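Local coordinates for protein triacylglycerol lipase (Yarrowia lipolytica, PDB 3O0D) that probably hydrolyses triacylglycerols as an extracellular yeast lipase of the alpha/beta-hydrolase superfamily, at residues S8-Q12 with E13-F17; A22-A25 with N26-Y29; A168-F171 with G172-L175; P190-N194 with A195-N199; N284-G287 with N288-Y292. One frame throughout, in Å; residues are numbered along the deposited sequence.

Contact 1: S8-Q12 with E13-F17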
loop_
_atom_site.group_PDB
_atom_site.type_symbol
_atom_site.label_atom_id
_atom_site.label_comp_id
_atom_site.label_asym_id
_atom_site.label_seq_id
_atom_site.Cartn_x
_atom_site.Cartn_y
_atom_site.Cartn_z
ATOM N N SER A 8 2.595 16.292 12.138
ATOM C CA SER A 8 1.362 17.057 12.415
ATOM C C SER A 8 0.266 16.056 12.822
ATOM O O SER A 8 0.214 14.920 12.365
ATOM C CB SER A 8 0.876 17.717 11.057
ATOM O OG SER A 8 1.781 18.767 10.717
ATOM N N HIS A 9 -0.616 16.517 13.684
ATOM C CA HIS A 9 -1.777 15.740 14.065
ATOM C C HIS A 9 -2.878 15.679 13.038
ATOM O O HIS A 9 -2.821 16.435 12.051
ATOM C CB HIS A 9 -2.344 16.285 15.449
ATOM C CG HIS A 9 -1.487 15.960 16.609
ATOM N ND1 HIS A 9 -1.394 14.670 17.089
ATOM C CD2 HIS A 9 -0.608 16.713 17.343
ATOM C CE1 HIS A 9 -0.558 14.666 18.138
ATOM N NE2 HIS A 9 -0.051 15.872 18.279
ATOM N N ILE A 10 -3.876 14.802 13.276
ATOM C CA ILE A 10 -4.991 14.653 12.333
ATOM C C ILE A 10 -6.301 14.737 13.099
ATOM O O ILE A 10 -6.296 14.648 14.351
ATOM C CB ILE A 10 -4.989 13.257 11.611
ATOM C CG1 ILE A 10 -5.116 12.054 12.585
ATOM C CG2 ILE A 10 -3.643 13.145 10.755
ATOM C CD1 ILE A 10 -5.314 10.694 11.771
ATOM N N ASP A 11 -7.389 14.868 12.371
ATOM C CA ASP A 11 -8.698 14.889 12.962
ATOM C C ASP A 11 -9.411 13.536 12.836
ATOM O O ASP A 11 -8.929 12.670 12.227
ATOM C CB ASP A 11 -9.533 16.002 12.355
ATOM C CG ASP A 11 -9.830 15.798 10.887
ATOM O OD1 ASP A 11 -9.595 14.770 10.332
ATOM O OD2 ASP A 11 -10.325 16.740 10.299
ATOM N N GLN A 12 -10.539 13.396 13.506
ATOM C CA GLN A 12 -11.138 12.096 13.614
ATOM C C GLN A 12 -11.640 11.606 12.237
ATOM O O GLN A 12 -11.548 10.414 11.956
ATOM C CB GLN A 12 -12.325 12.129 14.580
ATOM C CG GLN A 12 -12.986 10.743 14.849
ATOM C CD GLN A 12 -12.056 9.844 15.661
ATOM O OE1 GLN A 12 -11.492 10.216 16.717
ATOM N NE2 GLN A 12 -11.822 8.656 15.127
ATOM N N GLU A 13 -12.089 12.559 11.413
ATOM C CA GLU A 13 -12.543 12.157 10.084
ATOM C C GLU A 13 -11.386 11.464 9.279
ATOM O O GLU A 13 -11.643 10.477 8.560
ATOM C CB GLU A 13 -13.105 13.336 9.319
ATOM C CG GLU A 13 -13.635 12.929 8.047
ATOM C CD GLU A 13 -14.228 14.106 7.224
ATOM O OE1 GLU A 13 -14.208 15.254 7.701
ATOM O OE2 GLU A 13 -14.710 13.825 6.084
ATOM N N SER A 14 -10.178 12.028 9.434
ATOM C CA SER A 14 -9.007 11.505 8.727
ATOM C C SER A 14 -8.621 10.216 9.362
ATOM O O SER A 14 -8.308 9.257 8.624
ATOM C CB SER A 14 -7.831 12.482 8.923
ATOM O OG SER A 14 -8.127 13.681 8.194
ATOM N N TYR A 15 -8.705 10.111 10.687
ATOM C CA TYR A 15 -8.380 8.841 11.329
ATOM C C TYR A 15 -9.356 7.736 10.810
ATOM O O TYR A 15 -8.943 6.627 10.476
ATOM C CB TYR A 15 -8.631 9.004 12.872
ATOM C CG TYR A 15 -8.370 7.751 13.685
ATOM C CD1 TYR A 15 -7.244 7.728 14.539
ATOM C CD2 TYR A 15 -9.302 6.666 13.702
ATOM C CE1 TYR A 15 -6.999 6.608 15.342
ATOM C CE2 TYR A 15 -9.082 5.516 14.530
ATOM C CZ TYR A 15 -7.935 5.536 15.325
ATOM O OH TYR A 15 -7.742 4.390 16.063
ATOM N N ASN A 16 -10.684 8.072 10.659
ATOM C CA ASN A 16 -11.653 7.071 10.232
ATOM C C ASN A 16 -11.399 6.622 8.736
ATOM O O ASN A 16 -11.634 5.424 8.399
ATOM C CB ASN A 16 -13.072 7.613 10.285
ATOM C CG ASN A 16 -13.530 7.883 11.721
ATOM O OD1 ASN A 16 -12.926 7.414 12.663
ATOM N ND2 ASN A 16 -14.599 8.702 11.862
ATOM N N PHE A 17 -10.838 7.556 7.968
ATOM C CA PHE A 17 -10.498 7.306 6.594
ATOM C C PHE A 17 -9.313 6.315 6.533
ATOM O O PHE A 17 -9.383 5.280 5.823
ATOM C CB PHE A 17 -10.118 8.639 6.000
ATOM C CG PHE A 17 -9.349 8.547 4.679
ATOM C CD1 PHE A 17 -9.998 8.339 3.450
ATOM C CD2 PHE A 17 -8.006 8.840 4.727
ATOM C CE1 PHE A 17 -9.161 8.409 2.239
ATOM C CE2 PHE A 17 -7.209 8.850 3.589
ATOM C CZ PHE A 17 -7.812 8.626 2.361
#
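The N-cap of helix 12-27 is Asp11, whose carboxylate holds Ser14 in the first turn by both its backbone and its side chain. Two donors grip Asp11 OD1: Ser14 N at 2.9 Å, arriving nearly along the C-O direction, and Ser14 OG, 2.8 Å from Asp11 OD1 on its syn side and 32° out of the carboxylate plane. The donors come from opposite faces of that plane, which should limit how far the group can turn. Asp11 CG sits between its own backbone N and carbonyl carbon (chi1 65°), the conformation that folds the acid back over the start of the helix. An aspartate suits this end because its negative charge probably interacts well with the helix dipole, while the short hydroxyl of Ser14 adds a second grip. The backbone turn is then set by Tyr15 N donating to Asp11 O at 3.0 Å. Here the chain passes from strand 3-8 through a short loop into helix 12-27. Gln12 bends at chi2 and sends NE2 to Asn16 OD1 (3.0 Å), nearly straight at the hydrogen, with NE2 36° out of the Asn16 carbonyl plane. That same amide runs alongside the Tyr15 ring, with Gln12 NE2 3.5 Å from Tyr15 CD2. Ile10 covers the start of Tyr15, its CD1 3.9 Å from Tyr15 CB, while Tyr15 OH bonds to Pro257 O.

Contact 2: A22-A25 with N26-Y29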
loop_
_atom_site.group_PDB
_atom_site.type_symbol
_atom_site.label_atom_id
_atom_site.label_comp_id
_atom_site.label_asym_id
_atom_site.label_seq_id
_atom_site.Cartn_x
_atom_site.Cartn_y
_atom_site.Cartn_z
ATOM N N ALA A 22 -7.355 0.427 6.237
ATOM C CA ALA A 22 -6.792 -0.709 6.933
ATOM C C ALA A 22 -7.715 -1.909 6.945
ATOM O O ALA A 22 -7.276 -3.057 6.865
ATOM C CB ALA A 22 -6.401 -0.313 8.440
ATOM N N ARG A 23 -9.004 -1.673 7.126
ATOM C CA ARG A 23 -9.934 -2.751 7.096
ATOM C C ARG A 23 -10.027 -3.422 5.706
ATOM O O ARG A 23 -10.067 -4.576 5.628
ATOM C CB ARG A 23 -11.348 -2.345 7.495
ATOM C CG ARG A 23 -11.533 -1.750 8.871
ATOM C CD ARG A 23 -13.021 -1.675 9.167
ATOM N NE ARG A 23 -13.359 -0.864 10.304
ATOM C CZ ARG A 23 -13.283 -1.249 11.554
ATOM N NH1 ARG A 23 -12.895 -2.450 11.881
ATOM N NH2 ARG A 23 -13.635 -0.406 12.478
ATOM N N LEU A 24 -10.086 -2.644 4.654
ATOM C CA LEU A 24 -10.181 -3.210 3.317
ATOM C C LEU A 24 -8.925 -4.079 3.057
ATOM O O LEU A 24 -9.051 -5.158 2.411
ATOM C CB LEU A 24 -10.270 -2.132 2.239
ATOM C CG LEU A 24 -11.703 -1.556 2.289
ATOM C CD1 LEU A 24 -11.658 -0.194 1.468
ATOM C CD2 LEU A 24 -12.913 -2.461 1.785
ATOM N N ALA A 25 -7.776 -3.545 3.433
ATOM C CA ALA A 25 -6.506 -4.376 3.279
ATOM C C ALA A 25 -6.581 -5.641 4.032
ATOM O O ALA A 25 -6.110 -6.704 3.519
ATOM C CB ALA A 25 -5.338 -3.573 3.771
ATOM N N ASN A 26 -7.114 -5.626 5.249
ATOM C CA ASN A 26 -7.287 -6.870 6.084
ATOM C C ASN A 26 -8.116 -7.878 5.413
ATOM O O ASN A 26 -7.767 -9.067 5.399
ATOM C CB ASN A 26 -7.799 -6.409 7.489
ATOM C CG ASN A 26 -8.476 -7.483 8.275
ATOM O OD1 ASN A 26 -9.291 -8.240 7.770
ATOM N ND2 ASN A 26 -8.219 -7.475 9.594
ATOM N N ILE A 27 -9.181 -7.425 4.699
ATOM C CA ILE A 27 -10.051 -8.342 3.990
ATOM C C ILE A 27 -9.286 -9.108 2.840
ATOM O O ILE A 27 -9.733 -10.208 2.418
ATOM C CB ILE A 27 -11.341 -7.553 3.522
ATOM C CG1 ILE A 27 -12.094 -7.212 4.813
ATOM C CG2 ILE A 27 -12.289 -8.468 2.606
ATOM C CD1 ILE A 27 -13.129 -6.035 4.506
ATOM N N GLY A 28 -8.180 -8.589 2.420
ATOM C CA GLY A 28 -7.372 -9.216 1.352
ATOM C C GLY A 28 -6.869 -10.549 1.889
ATOM O O GLY A 28 -6.650 -11.472 1.073
ATOM N N TYR A 29 -6.763 -10.709 3.205
ATOM C CA TYR A 29 -6.335 -11.978 3.775
ATOM C C TYR A 29 -7.461 -13.019 3.868
ATOM O O TYR A 29 -7.227 -14.116 4.228
ATOM C CB TYR A 29 -5.601 -11.761 5.114
ATOM C CG TYR A 29 -4.320 -10.983 4.959
ATOM C CD1 TYR A 29 -3.161 -11.628 4.694
ATOM C CD2 TYR A 29 -4.260 -9.629 5.087
ATOM C CE1 TYR A 29 -2.008 -10.977 4.541
ATOM C CE2 TYR A 29 -3.111 -8.968 4.950
ATOM C CZ TYR A 29 -1.936 -9.656 4.645
ATOM O OH TYR A 29 -0.725 -9.045 4.489
#
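Ala22 O accepts the backbone N-H of Asn26 at 3.0 Å, an i to i+4 bond in helix 12-27, whose last turns are buried in the lipase. One residue on, Ile27 N donates to Arg23 O at 3.1 Å. The spacing then changes from i+4 to i+3: Gly28 N donates to Ala25 O at 3.0 Å, a 3-10-like turn. Glycine fits here because a beta carbon on Gly28 would come tight against Ala25 O. Ile27 has CG1 anti to the carbonyl carbon and beside the backbone N (chi1 -68°), which lays CG1 3.4 Å from Arg23 O and shields that carbonyl with hydrocarbon; Ile27 CD1 is a looser neighbour of Leu24 CD2, 4.5 Å away. The small methyl groups of Ala22 and Ala25 allow the helix to lie close on Leu187 of strand 183-187, whereas Leu24 reaches Tyr82 of strand 80-87. Polar ends find partners beyond this turn: Asn26 ND2 donates to the carbonyl of Ile301 at the C terminus, and Arg23 NH1 to Gln46 OE1. The ring of Tyr29 closes the contact against two backbone carbonyls: Asn26 O lies at the edge of the Tyr29 ring, in its plane, and Tyr29 CD2 is 3.8 Å from Ala25 O.

Contact 3: A168-F171 with G172-L175. With NAG (2-acetamido-2-deoxy-beta-D-glucopyranose), chain H.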
loop_
_atom_site.group_PDB
_atom_site.type_symbol
_atom_site.label_atom_id
_atom_site.label_comp_id
_atom_site.label_asym_id
_atom_site.label_seq_id
_atom_site.Cartn_x
_atom_site.Cartn_y
_atom_site.Cartn_z
ATOM N N ALA A 168 0.398 -2.227 -4.532
ATOM C CA ALA A 168 -0.585 -1.137 -4.647
ATOM C C ALA A 168 -0.010 0.210 -5.099
ATOM O O ALA A 168 -0.570 0.901 -5.893
ATOM C CB ALA A 168 -1.391 -0.981 -3.320
ATOM N N LEU A 169 1.115 0.544 -4.553
ATOM C CA LEU A 169 1.869 1.741 -4.941
ATOM C C LEU A 169 2.176 1.718 -6.462
ATOM O O LEU A 169 1.823 2.670 -7.207
ATOM C CB LEU A 169 3.099 1.952 -4.097
ATOM C CG LEU A 169 3.967 3.084 -4.580
ATOM C CD1 LEU A 169 3.113 4.407 -4.521
ATOM C CD2 LEU A 169 5.330 3.316 -3.871
ATOM N N LEU A 170 2.750 0.591 -6.906
ATOM C CA LEU A 170 3.054 0.459 -8.329
ATOM C C LEU A 170 1.798 0.404 -9.179
ATOM O O LEU A 170 1.802 1.033 -10.265
ATOM C CB LEU A 170 3.879 -0.853 -8.561
ATOM C CG LEU A 170 5.222 -0.696 -7.918
ATOM C CD1 LEU A 170 6.038 -2.080 -8.117
ATOM C CD2 LEU A 170 5.981 0.423 -8.470
ATOM N N PHE A 171 0.732 -0.266 -8.707
ATOM C CA PHE A 171 -0.475 -0.368 -9.506
ATOM C C PHE A 171 -1.103 1.049 -9.551
ATOM O O PHE A 171 -1.670 1.461 -10.625
ATOM C CB PHE A 171 -1.469 -1.388 -8.921
ATOM C CG PHE A 171 -2.417 -1.882 -9.908
ATOM C CD1 PHE A 171 -2.260 -3.159 -10.461
ATOM C CD2 PHE A 171 -3.447 -1.037 -10.401
ATOM C CE1 PHE A 171 -3.134 -3.656 -11.446
ATOM C CE2 PHE A 171 -4.284 -1.485 -11.383
ATOM C CZ PHE A 171 -4.144 -2.828 -11.943
ATOM N N GLY A 172 -1.043 1.802 -8.439
ATOM C CA GLY A 172 -1.543 3.194 -8.499
ATOM C C GLY A 172 -0.779 4.098 -9.467
ATOM O O GLY A 172 -1.343 4.932 -10.223
ATOM N N ILE A 173 0.515 3.868 -9.551
ATOM C CA ILE A 173 1.368 4.603 -10.475
ATOM C C ILE A 173 0.961 4.220 -11.901
ATOM O O ILE A 173 0.813 5.155 -12.746
ATOM C CB ILE A 173 2.849 4.375 -10.220
ATOM C CG1 ILE A 173 3.262 5.081 -8.904
ATOM C CG2 ILE A 173 3.712 5.065 -11.362
ATOM C CD1 ILE A 173 4.562 4.508 -8.376
ATOM N N ASN A 174 0.751 2.937 -12.170
ATOM C CA ASN A 174 0.234 2.417 -13.495
ATOM C C ASN A 174 -1.064 3.198 -13.867
ATOM O O ASN A 174 -1.141 3.823 -14.907
ATOM C CB ASN A 174 -0.037 0.911 -13.425
ATOM C CG ASN A 174 -1.139 0.483 -14.274
ATOM O OD1 ASN A 174 -2.226 -0.081 -13.843
ATOM N ND2 ASN A 174 -0.937 0.742 -15.572
ATOM N N LEU A 175 -2.040 3.208 -12.953
ATOM C CA LEU A 175 -3.350 3.833 -13.247
ATOM C C LEU A 175 -3.171 5.350 -13.488
ATOM O O LEU A 175 -3.820 5.922 -14.381
ATOM C CB LEU A 175 -4.293 3.611 -12.058
ATOM C CG LEU A 175 -4.829 2.196 -12.014
ATOM C CD1 LEU A 175 -5.635 1.963 -10.631
ATOM C CD2 LEU A 175 -5.746 1.794 -13.189
HETATM C C1 NAG H . -3.631 0.266 -19.244
HETATM C C2 NAG H . -4.784 0.583 -18.265
HETATM C C3 NAG H . -5.932 1.187 -19.065
HETATM C C4 NAG H . -5.459 2.401 -19.871
HETATM C C5 NAG H . -4.361 1.904 -20.780
HETATM C C6 NAG H . -3.830 2.892 -21.836
HETATM C C7 NAG H . -4.987 -0.903 -16.316
HETATM C C8 NAG H . -5.621 -2.127 -15.722
HETATM N N2 NAG H . -5.305 -0.604 -17.581
HETATM O O3 NAG H . -6.975 1.548 -18.140
HETATM O O4 NAG H . -6.530 2.845 -20.709
HETATM O O5 NAG H . -3.292 1.440 -19.927
HETATM O O6 NAG H . -3.630 4.107 -21.210
HETATM O O7 NAG H . -4.194 -0.229 -15.683
#
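Hydrogen bonds of the main chain run regularly from Ala168 to Leu175: Gly172 N donates to Ala168 O at 2.7 Å, and Leu175 N to Phe171 O at 2.9 Å. Gly172 suits its place, since a beta carbon there would press on Ala168 O. Apolar contacts follow the same spacing. Ile173 CD1 lies 4.1 Å from Leu169 CG, and Phe171 CD2 meets Leu175 CD1 at 3.7 Å, the leucine methyl lying at the ring edge and in its plane. Phe171 has CG opposite its backbone N (chi1 -158°), which swings the ring forward along the helix to Leu175. This is helix 163-177, the crossover of the beta-alpha-beta unit between strands 155-161 and 183-187, and Phe171 also packs on Thr136 and Leu144 of helix 127-150. Aromatic and amide groups form a third kind of contact: the end of the Asn174 side chain lies over one face of the Phe171 ring, toward its rim, the two planes 89° apart. With an alanine in place of Phe171, Leu175 and Asn174 would probably lose the surface they rest on, leaving a gap toward helix 127-150. On the side of the attached glycan, Leu175 CD2 lies 3.6 Å from NAG O7.

Contact 4: P190-N194 with A195-N199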
loop_
_atom_site.group_PDB
_atom_site.type_symbol
_atom_site.label_atom_id
_atom_site.label_comp_id
_atom_site.label_asym_id
_atom_site.label_seq_id
_atom_site.Cartn_x
_atom_site.Cartn_y
_atom_site.Cartn_z
ATOM N N PRO A 190 7.065 -1.798 2.099
ATOM C CA PRO A 190 8.526 -1.736 2.049
ATOM C C PRO A 190 8.993 -0.664 1.031
ATOM O O PRO A 190 8.121 -0.156 0.230
ATOM C CB PRO A 190 8.906 -3.184 1.596
ATOM C CG PRO A 190 7.716 -3.673 0.749
ATOM C CD PRO A 190 6.466 -2.971 1.473
ATOM N N ILE A 191 10.270 -0.246 1.074
ATOM C CA ILE A 191 10.785 0.723 0.117
ATOM C C ILE A 191 10.832 0.086 -1.295
ATOM O O ILE A 191 11.376 -1.009 -1.449
ATOM C CB ILE A 191 12.191 1.136 0.533
ATOM C CG1 ILE A 191 12.214 1.655 1.953
ATOM C CG2 ILE A 191 12.691 2.317 -0.395
ATOM C CD1 ILE A 191 13.631 1.716 2.552
ATOM N N VAL A 192 10.243 0.736 -2.280
ATOM C CA VAL A 192 10.026 0.137 -3.573
ATOM C C VAL A 192 11.219 0.345 -4.567
ATOM O O VAL A 192 11.551 -0.579 -5.382
ATOM C CB VAL A 192 8.646 0.651 -4.118
ATOM C CG1 VAL A 192 8.478 0.289 -5.544
ATOM C CG2 VAL A 192 7.472 -0.067 -3.248
ATOM N N GLY A 193 11.788 1.519 -4.550
ATOM C CA GLY A 193 12.803 1.891 -5.586
ATOM C C GLY A 193 13.869 2.844 -5.139
ATOM O O GLY A 193 14.072 3.111 -3.961
ATOM N N ASN A 194 14.536 3.444 -6.118
ATOM C CA ASN A 194 15.625 4.317 -5.835
ATOM C C ASN A 194 15.266 5.808 -5.778
ATOM O O ASN A 194 14.086 6.154 -5.777
ATOM C CB ASN A 194 16.718 3.986 -6.911
ATOM C CG ASN A 194 16.354 4.586 -8.263
ATOM O OD1 ASN A 194 15.169 4.848 -8.540
ATOM N ND2 ASN A 194 17.383 4.845 -9.116
ATOM N N ALA A 195 16.255 6.693 -5.640
ATOM C CA ALA A 195 15.984 8.133 -5.468
ATOM C C ALA A 195 15.308 8.698 -6.717
ATOM O O ALA A 195 14.355 9.460 -6.636
ATOM C CB ALA A 195 17.250 8.913 -5.087
ATOM N N GLY A 196 15.773 8.301 -7.904
ATOM C CA GLY A 196 15.017 8.652 -9.103
ATOM C C GLY A 196 13.542 8.315 -9.055
ATOM O O GLY A 196 12.732 9.202 -9.301
ATOM N N PHE A 197 13.193 7.050 -8.751
ATOM C CA PHE A 197 11.818 6.605 -8.660
ATOM C C PHE A 197 11.090 7.417 -7.552
ATOM O O PHE A 197 10.013 7.972 -7.785
ATOM C CB PHE A 197 11.797 5.121 -8.336
ATOM C CG PHE A 197 10.425 4.571 -8.026
ATOM C CD1 PHE A 197 9.512 4.295 -9.009
ATOM C CD2 PHE A 197 10.054 4.400 -6.679
ATOM C CE1 PHE A 197 8.263 3.776 -8.693
ATOM C CE2 PHE A 197 8.754 3.873 -6.308
ATOM C CZ PHE A 197 7.889 3.564 -7.282
ATOM N N ALA A 198 11.716 7.527 -6.392
ATOM C CA ALA A 198 11.008 8.166 -5.235
ATOM C C ALA A 198 10.665 9.626 -5.596
ATOM O O ALA A 198 9.574 10.094 -5.313
ATOM C CB ALA A 198 11.923 8.108 -4.025
ATOM N N ASN A 199 11.612 10.366 -6.174
ATOM C CA ASN A 199 11.375 11.763 -6.471
ATOM C C ASN A 199 10.390 11.949 -7.608
ATOM O O ASN A 199 9.584 12.920 -7.581
ATOM C CB ASN A 199 12.697 12.478 -6.730
ATOM C CG ASN A 199 13.563 12.576 -5.478
ATOM O OD1 ASN A 199 14.778 12.317 -5.522
ATOM N ND2 ASN A 199 12.952 12.971 -4.339
#
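With chi1 at 76°, CG of Asn194 is tucked in among the backbone atoms, N to one side and C to the other, turning OD1 back over the first turn of helix 195-206, while Phe197 has CG trans to its N (chi1 172°) and drops its ring toward Val192 and Gly193. Asn194 OD1 therefore meets Phe197 N at 3.0 Å, a nearly straight bond at the hydrogen whose donor stands 35° above the plane of the amide. This is an N-cap: the side-chain oxygen takes an N-H that has no helical carbonyl before it. The main chain adds its own bond, Ala198 N to Asn194 O at 2.8 Å. Beneath the cap, Val192 CG1 lies 3.7 Å from Phe197 CE2, the Val192 and Phe197 side chains crossing obliquely, and Gly193 CA comes within 3.9 Å of Phe197 CD2. Glycine suits this place, since a beta carbon would probably clash with Phe197 CD2. Phe197 also rests on Leu170 and Ile173 of helix 163-177. Weak hydrogen bonds run from Leu124 N to Asn194 OD1 and from Asn194 ND2 to Asp122 O. A leucine at Asn194 would probably leave Phe197 N without its acceptor and loosen the start of the helix. A neutral amide thus supplies a capping oxygen, which the helix dipole would probably polarise, and leaves ND2 to reach Asp122 O.

Contact 5: N284-G287 with N288-Y292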
loop_
_atom_site.group_PDB
_atom_site.type_symbol
_atom_site.label_atom_id
_atom_site.label_comp_id
_atom_site.label_asym_id
_atom_site.label_seq_id
_atom_site.Cartn_x
_atom_site.Cartn_y
_atom_site.Cartn_z
ATOM N N ASN A 284 10.074 -7.412 17.760
ATOM C CA ASN A 284 9.023 -8.355 17.375
ATOM C C ASN A 284 8.410 -8.158 15.985
ATOM O O ASN A 284 7.298 -7.515 15.774
ATOM C CB ASN A 284 7.880 -8.122 18.327
ATOM C CG ASN A 284 6.943 -9.220 18.311
ATOM O OD1 ASN A 284 7.334 -10.383 18.185
ATOM N ND2 ASN A 284 5.675 -8.912 18.498
ATOM N N VAL A 285 9.117 -8.695 15.001
ATOM C CA VAL A 285 9.003 -8.159 13.641
ATOM C C VAL A 285 7.591 -8.444 13.074
ATOM O O VAL A 285 6.935 -7.506 12.660
ATOM C CB VAL A 285 10.120 -8.827 12.756
ATOM C CG1 VAL A 285 9.867 -8.625 11.187
ATOM C CG2 VAL A 285 11.513 -8.318 13.126
ATOM N N ILE A 286 7.121 -9.684 13.053
ATOM C CA ILE A 286 5.809 -10.010 12.475
ATOM C C ILE A 286 4.714 -9.303 13.295
ATOM O O ILE A 286 3.863 -8.616 12.711
ATOM C CB ILE A 286 5.495 -11.511 12.312
ATOM C CG1 ILE A 286 6.432 -12.160 11.324
ATOM C CG2 ILE A 286 4.049 -11.776 11.839
ATOM C CD1 ILE A 286 6.441 -11.567 9.896
ATOM N N GLY A 287 4.745 -9.410 14.645
ATOM C CA GLY A 287 3.633 -8.864 15.381
ATOM C C GLY A 287 3.488 -7.371 15.128
ATOM O O GLY A 287 2.322 -6.865 15.000
ATOM N N ASN A 288 4.597 -6.621 15.076
ATOM C CA ASN A 288 4.535 -5.165 14.950
ATOM C C ASN A 288 4.093 -4.806 13.541
ATOM O O ASN A 288 3.483 -3.778 13.320
ATOM C CB ASN A 288 5.898 -4.514 15.134
ATOM C CG ASN A 288 6.415 -4.645 16.597
ATOM O OD1 ASN A 288 5.625 -4.846 17.501
ATOM N ND2 ASN A 288 7.708 -4.470 16.805
ATOM N N HIS A 289 4.389 -5.689 12.609
ATOM C CA HIS A 289 3.925 -5.485 11.224
ATOM C C HIS A 289 2.449 -5.743 11.025
ATOM O O HIS A 289 1.861 -5.269 10.022
ATOM C CB HIS A 289 4.725 -6.466 10.335
ATOM C CG HIS A 289 4.456 -6.350 8.838
ATOM N ND1 HIS A 289 4.531 -5.146 8.156
ATOM C CD2 HIS A 289 4.265 -7.317 7.896
ATOM C CE1 HIS A 289 4.428 -5.384 6.845
ATOM N NE2 HIS A 289 4.221 -6.688 6.673
ATOM N N LEU A 290 1.758 -6.370 11.992
ATOM C CA LEU A 290 0.275 -6.620 11.878
ATOM C C LEU A 290 -0.581 -5.454 12.417
ATOM O O LEU A 290 -1.759 -5.452 12.147
ATOM C CB LEU A 290 -0.181 -7.879 12.625
ATOM C CG LEU A 290 0.658 -9.118 12.253
ATOM C CD1 LEU A 290 -0.041 -10.365 12.872
ATOM C CD2 LEU A 290 0.835 -9.201 10.702
ATOM N N GLN A 291 -0.019 -4.599 13.255
ATOM C CA GLN A 291 -0.761 -3.636 14.057
ATOM C C GLN A 291 -1.023 -2.295 13.379
ATOM O O GLN A 291 -0.341 -1.380 13.625
ATOM C CB GLN A 291 -0.090 -3.427 15.443
ATOM C CG GLN A 291 0.013 -4.696 16.234
ATOM C CD GLN A 291 0.951 -4.600 17.424
ATOM O OE1 GLN A 291 2.053 -4.206 17.303
ATOM N NE2 GLN A 291 0.486 -5.056 18.552
ATOM N N TYR A 292 -2.045 -2.282 12.526
ATOM C CA TYR A 292 -2.407 -1.149 11.697
ATOM C C TYR A 292 -3.910 -0.818 11.863
ATOM O O TYR A 292 -4.653 -1.103 11.028
ATOM C CB TYR A 292 -2.071 -1.423 10.215
ATOM C CG TYR A 292 -0.604 -1.217 9.902
ATOM C CD1 TYR A 292 0.313 -2.248 10.019
ATOM C CD2 TYR A 292 -0.135 -0.010 9.538
ATOM C CE1 TYR A 292 1.623 -2.062 9.780
ATOM C CE2 TYR A 292 1.169 0.197 9.291
ATOM C CZ TYR A 292 2.091 -0.817 9.430
ATOM O OH TYR A 292 3.412 -0.525 9.205
HETATM O O HOH W 1 9.278 -5.195 19.477
HETATM O O HOH W 2 3.551 -6.660 18.670
#
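Val285 O receives the backbone N-H of His289 at 3.1 Å, one of the bonds that shape the short helix 285-290, which carries what is probably the histidine of the Ser-His-Asp triad of this alpha/beta-hydrolase fold. The turn begins with Asn288 N donating to Asn284 O, 2.9 Å away. At its other end Leu290 N is held by Gly287 O at 3.1 Å, and only weakly by Ile286 O. A beta carbon on Gly287 would probably crowd Asn284 ND2 where it now stands. One apolar pair crosses the contact, Ile286 CG2 4.3 Å from Leu290 CD2; Ile286 also meets Ile95 of helix 91-100. His289 swings its ring away from the helix, CG opposite the backbone N (chi1 -176°), to where NE2 is hydrogen-bonded with Ser162 OG and ND1 with Asp230 OD2. Tyr292 OH joins that same carboxylate oxygen, and so probably helps to position Asp230 behind the histidine. Farther out, at the helix start, the amide planes of Asn284 and Asn288 are 89° apart and the two side chains are linked by water. Asn288 ND2 also bonds to Gly229 O, next to Asp230. Water 1 accepts from Asn284 N and Asn288 ND2, while water 2 accepts a hydrogen bond from Asn284 ND2 (3.1 Å) and donates one to Asn288 OD1 (3.0 Å).

Overall arrangement
From the N terminus the five contacts follow in series, none nested or crossing; each joins two consecutive segments, residues up to five apart, and closes no long loop. Contact 1 opens helix 12-27 after strand 3-8, and contact 2 lies in its last turns, their centres about 19 Å apart. Contact 3 lies on helix 163-177, the crossover from strand 155-161 to 183-187; contact 4 begins helix 195-206 after the following loop. These two touch, Ile173 CD1 being 3.6 Å from Phe197 CZ, so both helices pack together. Contact 5, near the C terminus, meets contact 2 through Ala22 CB and Tyr292 O, bringing helix 12-27 against the chain just after helix 285-290.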